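Oligogalacturonate lyase (Vibrio parahaemolyticus RIMD 2210633, PDB 3C5M) probably cleaves oligogalacturonates, the short fragments of pectin, by a lyase reaction, using a manganese ion held by its seven-bladed beta-propeller. Local coordinates at residues 268-271 / 272-275; 336-339 / 340-344; 14-17 / 18-21. All coordinates share one frame; numbering follows the deposited sequence.

How the contacts relate
Contacts 1 and 3 are the same device used twice: a four-residue hairpin loop gripped by the side chain of the residue that precedes it, an amide in 268-271 / 272-275 and a carboxylate in 14-17 / 18-21. Both are partly buried and lie away from the metal site. Contact 2 is a surface contact, though His338 is buried. It leaves strand 334-337 without turning back, runs toward the manganese and relies on rings and a methyl group more than on backbone bonds. Contacts 2 and 3 touch: Lys337 makes a long, weak ion pair with Asp16, and Cys336 packs on Thr19. Contact 1 stands apart, its nearest atoms about 21 Å from those of contact 2.

Contact 1: residues 268-271 / 272-275; sequences KANP and ETLE
Asn270 and Glu275 close this tight hairpin: the backbone N of Asn270 gives a nearly straight hydrogen bond (172° at the hydrogen) to Glu275 O, 3.3 Å away. Inside that pair the chain turns over Pro271, Glu272, Thr273 and Leu274, and the end-to-end directions of the two segments are 143° apart. Three of these four residues have right-handed helical backbone angles, while Leu274, with a positive phi, takes the left-handed form that brings the chain back into line. A weak bond of 2.8 Å from Leu274 N to Asn270 O spans the base of the loop.

The side chain that organises the turn is that of Asn270. With CG anti to the backbone N (chi1 -175°), its amide swings in under the loop and OD1 takes two backbone N-H groups. Glu272 N, 2.8 Å from Asn270 OD1, lies in the plane of the amide, whereas Thr273 N, 2.7 Å from the same oxygen, comes from well above that plane with the straighter N-H. Thr273 CB rests 3.5 Å from Asn270 CG, and Leu274 CD1 lies beside the carbonyl oxygen of Pro271. Pro271 suits the first corner with its fixed phi, and its ring packs on Arg196 of strand 190-196.

Side-chain bonds from Asn270 to the N-H groups two and three residues on, together with the weak backbone bond to the one four residues on, make this an Asx motif with its Asx turn. Here it forms the hairpin connection between strands 264-269 and 276-281, the last two strands of one propeller blade.

Contact 2: residues 336-339 / 340-344; sequences CKHS and TSWDV
His338 and Thr340 meet through one polar contact. Thr340 N points at His338 ND1 over 3.0 Å, reaching the imidazole at its edge and in its plane, but the N-H is bent to 131° and the bond is weak. The other ring nitrogen, His338 NE2, is hydrogen-bonded to Gly301 O, so both ring nitrogens have partners, that of ND1 a weak one; the pattern is consistent with a proton on NE2. Thr340 OG1 has its main partner in Thr352 O.

Van der Waals packing adds to this. With CG lying between the backbone N and the carbonyl carbon (chi1 65°), the His338 ring folds forward along the chain, and Thr340 CG2 sits against its CE1 at 3.3 Å. The same methyl group also lies 3.5 Å above one face of the Trp342 ring, displaced toward the rim, and so bridges the two aromatic side chains.

Between the rings themselves the contact is looser: His338 CE1 approaches Trp342 CZ2 to 4.0 Å, the planes are almost perpendicular at 85°, and the centroids are 5.9 Å apart.

Trp342 carries the packing inward, meeting the metal ligand His353 edge-to-face and touching His287, another manganese ligand on strand 285-290. Farther back, where the chain leaves strand 334-337, His338 packs between Leu322 of its own blade, on strand 321-326, and Phe367 of the next, on strand 364-369.

Contact 3: residues 14-17 / 18-21; sequences FVDS and DTQV
Asp16 OD1 receives two backbone N-H groups from across the turn, Asp18 N at 2.8 Å and Thr19 N at 3.2 Å. Both meet this oxygen on its anti side, each tilted 26° out of the carboxylate plane, from opposite faces. A chi1 of -171° turns the carboxylate back over the residues that follow.

Around this grip, Gln20 N bonds to Asp16 O at 2.8 Å and completes an Asx motif; Gln20, with a positive phi, turns the chain home. The hairpin itself is closed by Asp16 N to Val21 O at 3.0 Å. At the outer corner Ser17 OG donates to Asp18 OD2, 3.2 Å away, from above that carboxylate.

Thr19 lays its OG1 3.4 Å from Asp16 CB. That hydroxyl is bonded to Leu335 O of strand 334-337 and weakly accepts Val21 N, tying the hairpin of strands 12-15 and 22-25 to the adjacent blade.

Lys337 adds a long, weak ion pair to Asp16 OD1. Two N-H donors and a nearby ammonium would probably favour the ionised form of Asp16, and the ammonium may also ease the repulsion with Asp18, whose OD2 lies 4.6 Å from Asp16 OD1.

Contact 1: residues 268-271 / 272-275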
ATOM      1  N   LYS A 268      14.430  10.316   5.022  1.00 50.47           N
ATOM      2  CA  LYS A 268      14.784   8.925   5.306  1.00 47.54           C
ATOM      3  C   LYS A 268      15.231   8.856   6.760  1.00 44.82           C
ATOM      4  O   LYS A 268      16.107   9.605   7.178  1.00 46.93           O
ATOM      5  CB  LYS A 268      15.931   8.445   4.408  1.00 57.80           C
ATOM      6  CG  LYS A 268      15.521   7.926   3.032  1.00 62.41           C
ATOM      7  CD  LYS A 268      16.730   7.374   2.255  1.00 62.94           C
ATOM      8  CE  LYS A 268      16.324   6.829   0.880  1.00 59.44           C
ATOM      9  NZ  LYS A 268      17.496   6.483   0.026  1.00 55.35           N
ATOM     10  N   ALA A 269      14.622   7.959   7.528  1.00 46.00           N
ATOM     11  CA  ALA A 269      14.970   7.792   8.935  1.00 44.09           C
ATOM     12  C   ALA A 269      15.646   6.440   9.164  1.00 45.41           C
ATOM     13  O   ALA A 269      15.142   5.412   8.728  1.00 47.48           O
ATOM     14  CB  ALA A 269      13.722   7.891   9.788  1.00 38.34           C
ATOM     15  N   ASN A 270      16.784   6.444   9.851  1.00 46.05           N
ATOM     16  CA  ASN A 270      17.514   5.215  10.153  1.00 48.36           C
ATOM     17  C   ASN A 270      16.778   4.466  11.272  1.00 49.48           C
ATOM     18  O   ASN A 270      16.651   4.991  12.372  1.00 56.25           O
ATOM     19  CB  ASN A 270      18.930   5.563  10.610  1.00 53.88           C
ATOM     20  CG  ASN A 270      19.789   4.340  10.836  1.00 51.39           C
ATOM     21  OD1 ASN A 270      19.443   3.459  11.622  1.00 53.92           O
ATOM     22  ND2 ASN A 270      20.922   4.282  10.149  1.00 56.27           N
ATOM     23  N   PRO A 271      16.297   3.232  11.012  1.00 50.15           N
ATOM     24  CA  PRO A 271      15.570   2.437  12.013  1.00 50.81           C
ATOM     25  C   PRO A 271      16.338   2.117  13.297  1.00 58.50           C
ATOM     26  O   PRO A 271      15.741   1.957  14.369  1.00 54.68           O
ATOM     27  CB  PRO A 271      15.178   1.186  11.235  1.00 41.29           C
ATOM     28  CG  PRO A 271      16.274   1.053  10.247  1.00 50.32           C
ATOM     29  CD  PRO A 271      16.468   2.462   9.768  1.00 50.87           C
ATOM     30  N   GLU A 272      17.662   2.031  13.182  1.00 65.51           N
ATOM     31  CA  GLU A 272      18.526   1.729  14.320  1.00 67.03           C
ATOM     32  C   GLU A 272      19.032   2.998  15.017  1.00 66.31           C
ATOM     33  O   GLU A 272      18.802   3.193  16.208  1.00 65.00           O
ATOM     34  CB  GLU A 272      19.709   0.868  13.855  1.00 71.22           C
ATOM     35  CG  GLU A 272      19.327  -0.560  13.456  1.00 76.43           C
ATOM     36  CD  GLU A 272      18.838  -1.390  14.637  1.00 87.56           C
ATOM     37  OE1 GLU A 272      19.648  -1.678  15.546  1.00 94.71           O
ATOM     38  OE2 GLU A 272      17.639  -1.749  14.669  1.00 88.35           O
ATOM     39  N   THR A 273      19.708   3.859  14.263  1.00 67.89           N
ATOM     40  CA  THR A 273      20.256   5.110  14.783  1.00 67.39           C
ATOM     41  C   THR A 273      19.178   6.130  15.147  1.00 68.32           C
ATOM     42  O   THR A 273      19.415   7.043  15.939  1.00 70.78           O
ATOM     43  CB  THR A 273      21.187   5.754  13.749  1.00 63.12           C
ATOM     44  OG1 THR A 273      22.226   4.833  13.417  1.00 78.11           O
ATOM     45  CG2 THR A 273      21.804   7.017  14.289  1.00 74.72           C
ATOM     46  N   LEU A 274      17.993   5.963  14.569  1.00 66.76           N
ATOM     47  CA  LEU A 274      16.868   6.868  14.790  1.00 63.01           C
ATOM     48  C   LEU A 274      17.228   8.303  14.427  1.00 63.31           C
ATOM     49  O   LEU A 274      16.745   9.252  15.035  1.00 61.96           O
ATOM     50  CB  LEU A 274      16.368   6.803  16.238  1.00 66.77           C
ATOM     51  CG  LEU A 274      15.303   5.748  16.587  1.00 73.47           C
ATOM     52  CD1 LEU A 274      15.898   4.342  16.537  1.00 75.36           C
ATOM     53  CD2 LEU A 274      14.750   6.037  17.982  1.00 72.45           C
ATOM     54  N   GLU A 275      18.076   8.455  13.419  1.00 57.96           N
ATOM     55  CA  GLU A 275      18.470   9.776  12.976  1.00 62.51           C
ATOM     56  C   GLU A 275      17.892  10.039  11.592  1.00 65.21           C
ATOM     57  O   GLU A 275      18.147   9.291  10.649  1.00 68.86           O
ATOM     58  CB  GLU A 275      19.983   9.881  12.930  1.00 68.07           C
ATOM     59  CG  GLU A 275      20.618   9.020  11.885  1.00 77.94           C
ATOM     60  CD  GLU A 275      21.883   9.641  11.362  1.00 84.40           C
ATOM     61  OE1 GLU A 275      22.853   9.757  12.139  1.00 88.81           O
ATOM     62  OE2 GLU A 275      21.898  10.034  10.177  1.00 93.45           O
TER

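Contact 2: residues 336-339 / 340-344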
ATOM      1  N   CYS A 336       5.148   9.160 -17.367  1.00 45.99           N
ATOM      2  CA  CYS A 336       4.105   9.134 -18.360  1.00 40.55           C
ATOM      3  C   CYS A 336       2.945   9.793 -17.673  1.00 38.12           C
ATOM      4  O   CYS A 336       3.120  10.484 -16.668  1.00 35.00           O
ATOM      5  CB  CYS A 336       3.746   7.700 -18.764  1.00 38.74           C
ATOM      6  SG  CYS A 336       2.932   6.743 -17.474  1.00 41.00           S
ATOM      7  N   LYS A 337       1.757   9.561 -18.198  1.00 38.57           N
ATOM      8  CA  LYS A 337       0.578  10.181 -17.641  1.00 40.07           C
ATOM      9  C   LYS A 337      -0.428   9.118 -17.216  1.00 36.17           C
ATOM     10  O   LYS A 337      -0.657   8.166 -17.946  1.00 40.41           O
ATOM     11  CB  LYS A 337       0.005  11.121 -18.709  1.00 38.35           C
ATOM     12  CG  LYS A 337      -1.021  12.107 -18.226  1.00 48.12           C
ATOM     13  CD  LYS A 337      -1.178  13.295 -19.184  1.00 49.64           C
ATOM     14  CE  LYS A 337      -1.683  12.893 -20.575  1.00 53.33           C
ATOM     15  NZ  LYS A 337      -0.595  12.371 -21.455  1.00 45.03           N
ATOM     16  N   HIS A 338      -0.998   9.265 -16.020  1.00 36.95           N
ATOM     17  CA  HIS A 338      -1.993   8.312 -15.532  1.00 42.79           C
ATOM     18  C   HIS A 338      -3.402   8.850 -15.746  1.00 40.22           C
ATOM     19  O   HIS A 338      -4.344   8.082 -15.901  1.00 42.40           O
ATOM     20  CB  HIS A 338      -1.762   7.965 -14.041  1.00 44.18           C
ATOM     21  CG  HIS A 338      -1.959   9.113 -13.095  1.00 42.95           C
ATOM     22  ND1 HIS A 338      -3.193   9.682 -12.852  1.00 39.86           N
ATOM     23  CD2 HIS A 338      -1.077   9.787 -12.319  1.00 40.84           C
ATOM     24  CE1 HIS A 338      -3.060  10.657 -11.968  1.00 34.31           C
ATOM     25  NE2 HIS A 338      -1.785  10.742 -11.628  1.00 26.31           N
ATOM     26  N   SER A 339      -3.536  10.174 -15.759  1.00 43.85           N
ATOM     27  CA  SER A 339      -4.827  10.835 -15.981  1.00 48.24           C
ATOM     28  C   SER A 339      -5.988  10.114 -15.322  1.00 46.12           C
ATOM     29  O   SER A 339      -6.885   9.620 -16.002  1.00 43.26           O
ATOM     30  CB  SER A 339      -5.120  10.953 -17.484  1.00 43.96           C
ATOM     31  OG  SER A 339      -4.174  11.780 -18.142  1.00 43.14           O
ATOM     32  N   THR A 340      -5.986  10.063 -13.999  1.00 43.00           N
ATOM     33  CA  THR A 340      -7.064   9.386 -13.308  1.00 46.41           C
ATOM     34  C   THR A 340      -8.042  10.402 -12.728  1.00 47.03           C
ATOM     35  O   THR A 340      -7.650  11.497 -12.332  1.00 45.92           O
ATOM     36  CB  THR A 340      -6.517   8.488 -12.170  1.00 47.03           C
ATOM     37  OG1 THR A 340      -7.574   7.676 -11.643  1.00 45.19           O
ATOM     38  CG2 THR A 340      -5.939   9.340 -11.044  1.00 36.92           C
ATOM     39  N   SER A 341      -9.317  10.034 -12.705  1.00 47.83           N
ATOM     40  CA  SER A 341     -10.378  10.875 -12.152  1.00 55.16           C
ATOM     41  C   SER A 341     -10.524  10.390 -10.729  1.00 54.53           C
ATOM     42  O   SER A 341     -11.230   9.415 -10.491  1.00 61.37           O
ATOM     43  CB  SER A 341     -11.696  10.601 -12.867  1.00 65.21           C
ATOM     44  OG  SER A 341     -12.162   9.283 -12.561  1.00 54.79           O
ATOM     45  N   TRP A 342      -9.884  11.055  -9.782  1.00 42.81           N
ATOM     46  CA  TRP A 342      -9.953  10.604  -8.399  1.00 48.07           C
ATOM     47  C   TRP A 342     -11.356  10.435  -7.808  1.00 53.72           C
ATOM     48  O   TRP A 342     -11.568  10.670  -6.619  1.00 60.63           O
ATOM     49  CB  TRP A 342      -9.130  11.540  -7.530  1.00 42.16           C
ATOM     50  CG  TRP A 342      -7.758  11.740  -8.069  1.00 44.30           C
ATOM     51  CD1 TRP A 342      -7.400  12.505  -9.143  1.00 47.33           C
ATOM     52  CD2 TRP A 342      -6.552  11.169  -7.560  1.00 44.15           C
ATOM     53  NE1 TRP A 342      -6.039  12.449  -9.329  1.00 40.78           N
ATOM     54  CE2 TRP A 342      -5.496  11.636  -8.373  1.00 36.28           C
ATOM     55  CE3 TRP A 342      -6.259  10.304  -6.495  1.00 40.34           C
ATOM     56  CZ2 TRP A 342      -4.169  11.275  -8.151  1.00 45.33           C
ATOM     57  CZ3 TRP A 342      -4.941   9.942  -6.275  1.00 41.35           C
ATOM     58  CH2 TRP A 342      -3.908  10.429  -7.102  1.00 42.50           C
ATOM     59  N   ASP A 343     -12.305  10.003  -8.634  1.00 54.97           N
ATOM     60  CA  ASP A 343     -13.688   9.800  -8.212  1.00 52.87           C
ATOM     61  C   ASP A 343     -13.835   8.629  -7.257  1.00 47.29           C
ATOM     62  O   ASP A 343     -12.981   7.753  -7.192  1.00 52.42           O
ATOM     63  CB  ASP A 343     -14.572   9.558  -9.436  1.00 62.11           C
ATOM     64  CG  ASP A 343     -14.687  10.777 -10.325  1.00 65.16           C
ATOM     65  OD1 ASP A 343     -15.241  10.636 -11.434  1.00 66.63           O
ATOM     66  OD2 ASP A 343     -14.236  11.870  -9.910  1.00 73.77           O
ATOM     67  N   VAL A 344     -14.931   8.623  -6.515  1.00 45.85           N
ATOM     68  CA  VAL A 344     -15.191   7.547  -5.582  1.00 50.06           C
ATOM     69  C   VAL A 344     -16.259   6.640  -6.165  1.00 52.11           C
ATOM     70  O   VAL A 344     -17.409   7.038  -6.311  1.00 60.47           O
ATOM     71  CB  VAL A 344     -15.668   8.083  -4.226  1.00 47.37           C
ATOM     72  CG1 VAL A 344     -14.543   8.848  -3.551  1.00 47.08           C
ATOM     73  CG2 VAL A 344     -16.860   8.995  -4.425  1.00 62.78           C
TER

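Contact 3: residues 14-17 / 18-21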
ATOM      1  N   PHE A  14       0.357   1.563 -25.769  1.00 38.78           N
ATOM      2  CA  PHE A  14       0.265   2.851 -26.447  1.00 41.77           C
ATOM      3  C   PHE A  14       1.388   3.783 -25.996  1.00 41.46           C
ATOM      4  O   PHE A  14       2.059   3.523 -25.003  1.00 48.39           O
ATOM      5  CB  PHE A  14      -1.110   3.499 -26.202  1.00 31.03           C
ATOM      6  CG  PHE A  14      -1.404   3.797 -24.759  1.00 31.98           C
ATOM      7  CD1 PHE A  14      -1.822   2.790 -23.893  1.00 33.01           C
ATOM      8  CD2 PHE A  14      -1.245   5.086 -24.259  1.00 37.80           C
ATOM      9  CE1 PHE A  14      -2.075   3.062 -22.547  1.00 29.15           C
ATOM     10  CE2 PHE A  14      -1.495   5.374 -22.908  1.00 32.93           C
ATOM     11  CZ  PHE A  14      -1.910   4.359 -22.054  1.00 27.49           C
ATOM     12  N   VAL A  15       1.606   4.858 -26.739  1.00 45.08           N
ATOM     13  CA  VAL A  15       2.657   5.800 -26.394  1.00 40.93           C
ATOM     14  C   VAL A  15       2.067   7.058 -25.793  1.00 38.17           C
ATOM     15  O   VAL A  15       1.128   7.629 -26.339  1.00 46.08           O
ATOM     16  CB  VAL A  15       3.481   6.167 -27.638  1.00 41.30           C
ATOM     17  CG1 VAL A  15       4.572   7.156 -27.283  1.00 45.38           C
ATOM     18  CG2 VAL A  15       4.077   4.907 -28.245  1.00 38.65           C
ATOM     19  N   ASP A  16       2.612   7.488 -24.662  1.00 43.50           N
ATOM     20  CA  ASP A  16       2.112   8.687 -24.011  1.00 49.39           C
ATOM     21  C   ASP A  16       2.393   9.890 -24.904  1.00 53.37           C
ATOM     22  O   ASP A  16       3.524  10.081 -25.367  1.00 51.81           O
ATOM     23  CB  ASP A  16       2.783   8.865 -22.653  1.00 53.95           C
ATOM     24  CG  ASP A  16       2.160   9.969 -21.844  1.00 51.75           C
ATOM     25  OD1 ASP A  16       2.455  11.146 -22.124  1.00 53.46           O
ATOM     26  OD2 ASP A  16       1.360   9.656 -20.936  1.00 63.70           O
ATOM     27  N   SER A  17       1.359  10.692 -25.144  1.00 52.25           N
ATOM     28  CA  SER A  17       1.470  11.871 -26.001  1.00 56.70           C
ATOM     29  C   SER A  17       2.424  12.973 -25.527  1.00 57.21           C
ATOM     30  O   SER A  17       2.864  13.791 -26.338  1.00 63.48           O
ATOM     31  CB  SER A  17       0.084  12.474 -26.231  1.00 47.51           C
ATOM     32  OG  SER A  17      -0.503  12.835 -25.002  1.00 41.75           O
ATOM     33  N   ASP A  18       2.749  12.996 -24.234  1.00 58.24           N
ATOM     34  CA  ASP A  18       3.639  14.025 -23.691  1.00 54.64           C
ATOM     35  C   ASP A  18       5.067  13.580 -23.385  1.00 53.42           C
ATOM     36  O   ASP A  18       5.979  14.408 -23.379  1.00 54.65           O
ATOM     37  CB  ASP A  18       3.041  14.645 -22.417  1.00 61.29           C
ATOM     38  CG  ASP A  18       1.746  15.422 -22.677  1.00 73.75           C
ATOM     39  OD1 ASP A  18       1.314  16.184 -21.778  1.00 68.14           O
ATOM     40  OD2 ASP A  18       1.154  15.268 -23.773  1.00 83.22           O
ATOM     41  N   THR A  19       5.273  12.290 -23.140  1.00 54.14           N
ATOM     42  CA  THR A  19       6.607  11.800 -22.802  1.00 47.85           C
ATOM     43  C   THR A  19       7.137  10.747 -23.756  1.00 47.19           C
ATOM     44  O   THR A  19       8.314  10.369 -23.688  1.00 47.40           O
ATOM     45  CB  THR A  19       6.612  11.202 -21.396  1.00 48.94           C
ATOM     46  OG1 THR A  19       5.669  10.127 -21.350  1.00 46.59           O
ATOM     47  CG2 THR A  19       6.230  12.249 -20.362  1.00 38.15           C
ATOM     48  N   GLN A  20       6.258  10.277 -24.638  1.00 51.03           N
ATOM     49  CA  GLN A  20       6.593   9.247 -25.624  1.00 49.03           C
ATOM     50  C   GLN A  20       6.847   7.898 -24.957  1.00 50.20           C
ATOM     51  O   GLN A  20       7.109   6.901 -25.633  1.00 61.34           O
ATOM     52  CB  GLN A  20       7.826   9.654 -26.449  1.00 44.55           C
ATOM     53  CG  GLN A  20       7.532  10.530 -27.668  1.00 41.27           C
ATOM     54  CD  GLN A  20       6.705  11.761 -27.333  1.00 45.32           C
ATOM     55  OE1 GLN A  20       5.577  11.916 -27.818  1.00 48.03           O
ATOM     56  NE2 GLN A  20       7.256  12.642 -26.495  1.00 31.67           N
ATOM     57  N   VAL A  21       6.763   7.862 -23.630  1.00 48.06           N
ATOM     58  CA  VAL A  21       7.000   6.622 -22.902  1.00 44.36           C
ATOM     59  C   VAL A  21       5.926   5.581 -23.211  1.00 41.95           C
ATOM     60  O   VAL A  21       4.748   5.913 -23.359  1.00 37.94           O
ATOM     61  CB  VAL A  21       7.049   6.879 -21.388  1.00 41.22           C
ATOM     62  CG1 VAL A  21       7.162   5.564 -20.652  1.00 42.09           C
ATOM     63  CG2 VAL A  21       8.224   7.773 -21.056  1.00 27.56           C
TER